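PDB 3IG2: phenylalanine--tRNA ligase beta subunit from Bacteroides fragilis, which forms, with the alpha subunit, the tetrameric enzyme that uses ATP to attach phenylalanine to its cognate tRNA, and is represented here by its core domain. Local coordinates for residues Tyr113-Leu117 against Tyr203-Trp209. Numbering follows the deposited sequence.
Sequences YHLGL and YYADLNW
Parts of two central strands of a mixed beta-sheet, 113-117 and 203-207, pair antiparallel here, their local axes 4.7 Å apart at 169°. Both are extended, with phi about -105 to -130° and psi about 113 to 155°. Leu115 with Leu207 and Leu117 with Ala205 are hydrogen-bonded pairs: Leu115 N to Leu207 O is 3.0 Å, Leu207 N to Leu115 O 2.9 Å, Leu117 N to Ala205 O 2.9 Å and Ala205 N to Leu117 O 2.8 Å. Between them Gly116 faces Asp206 as a non-hydrogen-bonded pair, CA to CA 4.7 Å; an ideal CB on Gly116 would lie 3.7 Å from Tyr204 CE1, so its lack of a side chain lets the Tyr204 ring (chi1 t) lean across. The largely antiparallel sheet belongs to the class II synthetase-like core of the beta subunit. One face carries Leu115, Leu117, Ala205 and Leu207, aliphatic side chains suited to burial; helix 6-19 covers Leu115 and Leu117. The other is more polar: His114 (chi1 m) donates from ND1 to Asp206 OD1 at 2.7 Å, giving the buried carboxylate (chi1 t) a partner. Asn208 (phi/psi -83/85°) centres an inverse gamma turn, and Trp209 (-52/-49°) makes a weak hydrogen bond from N to Tyr113 O, 3.3 Å. The turn brings the indole (chi1 t) beside Tyr113 (chi1 t) in an offset edge-to-face pair, the edge of Tyr113 toward the face of the indole's five-membered ring, centroids 5.5 Å apart and planes at 83°. Both rings also carry one polar group, Tyr113 OH bonded to Gln10 and Trp209 NE1 to Ser6.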
# COMPACT_ATOMS: atom_id res chain seq x y z
N TYR B 113 0.71 13.06 30.14
CA TYR B 113 1.31 12.76 28.88
C TYR B 113 0.20 12.46 27.90
O TYR B 113 -0.72 11.73 28.24
CB TYR B 113 2.20 11.54 29.07
CG TYR B 113 3.19 11.28 27.96
CD1 TYR B 113 4.17 12.22 27.62
CD2 TYR B 113 3.17 10.07 27.28
CE1 TYR B 113 5.10 11.97 26.61
CE2 TYR B 113 4.09 9.80 26.27
CZ TYR B 113 5.05 10.75 25.94
OH TYR B 113 5.99 10.48 24.96
N HIS B 114 0.28 13.04 26.70
CA HIS B 114 -0.76 12.88 25.70
C HIS B 114 -0.21 12.43 24.36
O HIS B 114 0.95 12.68 24.05
CB HIS B 114 -1.52 14.20 25.50
CG HIS B 114 -2.28 14.63 26.71
ND1 HIS B 114 -3.64 14.44 26.84
CD2 HIS B 114 -1.87 15.21 27.86
CE1 HIS B 114 -4.03 14.89 28.03
NE2 HIS B 114 -2.97 15.36 28.67
N LEU B 115 -1.07 11.77 23.59
CA LEU B 115 -0.83 11.57 22.18
C LEU B 115 -1.89 12.38 21.40
O LEU B 115 -3.11 12.16 21.56
CB LEU B 115 -0.92 10.07 21.85
CG LEU B 115 -0.93 9.69 20.36
CD1 LEU B 115 0.36 10.13 19.61
CD2 LEU B 115 -1.18 8.16 20.16
N GLY B 116 -1.45 13.31 20.57
CA GLY B 116 -2.40 14.00 19.70
C GLY B 116 -2.28 13.52 18.26
O GLY B 116 -1.19 13.21 17.80
N LEU B 117 -3.41 13.46 17.57
CA LEU B 117 -3.45 13.18 16.14
C LEU B 117 -4.24 14.28 15.47
O LEU B 117 -5.29 14.67 15.97
CB LEU B 117 -4.25 11.90 15.82
CG LEU B 117 -4.01 10.61 16.59
CD1 LEU B 117 -4.90 9.49 16.00
CD2 LEU B 117 -2.56 10.24 16.56
N TYR B 203 -9.40 17.15 11.76
CA TYR B 203 -9.98 16.15 12.65
C TYR B 203 -8.87 15.86 13.63
O TYR B 203 -7.73 15.62 13.22
CB TYR B 203 -10.43 14.91 11.86
CG TYR B 203 -11.11 15.35 10.60
CD1 TYR B 203 -10.65 14.95 9.35
CD2 TYR B 203 -12.17 16.26 10.65
CE1 TYR B 203 -11.25 15.41 8.19
CE2 TYR B 203 -12.78 16.72 9.51
CZ TYR B 203 -12.31 16.29 8.28
OH TYR B 203 -12.91 16.76 7.16
N TYR B 204 -9.20 15.95 14.91
CA TYR B 204 -8.21 15.97 15.97
C TYR B 204 -8.59 14.95 17.03
O TYR B 204 -9.75 14.87 17.44
CB TYR B 204 -8.15 17.38 16.61
CG TYR B 204 -7.37 17.46 17.88
CD1 TYR B 204 -5.98 17.28 17.89
CD2 TYR B 204 -8.00 17.73 19.09
CE1 TYR B 204 -5.27 17.35 19.05
CE2 TYR B 204 -7.29 17.82 20.27
CZ TYR B 204 -5.92 17.61 20.25
OH TYR B 204 -5.18 17.71 21.41
N ALA B 205 -7.59 14.21 17.50
CA ALA B 205 -7.79 13.26 18.61
C ALA B 205 -6.80 13.55 19.72
O ALA B 205 -5.62 13.86 19.46
CB ALA B 205 -7.63 11.77 18.12
N ASP B 206 -7.26 13.45 20.96
CA ASP B 206 -6.37 13.60 22.12
C ASP B 206 -6.54 12.32 22.93
O ASP B 206 -7.61 12.06 23.46
CB ASP B 206 -6.76 14.84 22.93
CG ASP B 206 -6.00 14.98 24.26
OD1 ASP B 206 -5.13 14.17 24.63
OD2 ASP B 206 -6.28 15.94 24.98
N LEU B 207 -5.50 11.51 23.00
CA LEU B 207 -5.56 10.30 23.83
C LEU B 207 -4.74 10.54 25.08
O LEU B 207 -3.58 10.99 24.99
CB LEU B 207 -5.02 9.09 23.09
CG LEU B 207 -5.86 8.44 21.99
CD1 LEU B 207 -6.21 9.42 20.86
CD2 LEU B 207 -5.16 7.20 21.46
N ASN B 208 -5.34 10.25 26.22
CA ASN B 208 -4.70 10.38 27.52
C ASN B 208 -3.87 9.13 27.78
O ASN B 208 -4.31 8.17 28.41
CB ASN B 208 -5.76 10.64 28.62
CG ASN B 208 -6.71 11.78 28.23
OD1 ASN B 208 -6.41 12.97 28.40
ND2 ASN B 208 -7.87 11.42 27.70
N TRP B 209 -2.64 9.18 27.27
CA TRP B 209 -1.73 8.03 27.21
C TRP B 209 -1.50 7.29 28.52
O TRP B 209 -1.59 6.06 28.55
CB TRP B 209 -0.37 8.46 26.62
CG TRP B 209 0.52 7.34 26.36
CD1 TRP B 209 1.50 6.86 27.19
CD2 TRP B 209 0.52 6.52 25.20
NE1 TRP B 209 2.10 5.79 26.61
CE2 TRP B 209 1.53 5.56 25.38
CE3 TRP B 209 -0.22 6.51 24.01
CZ2 TRP B 209 1.81 4.58 24.42
CZ3 TRP B 209 0.04 5.56 23.07
CH2 TRP B 209 1.05 4.60 23.27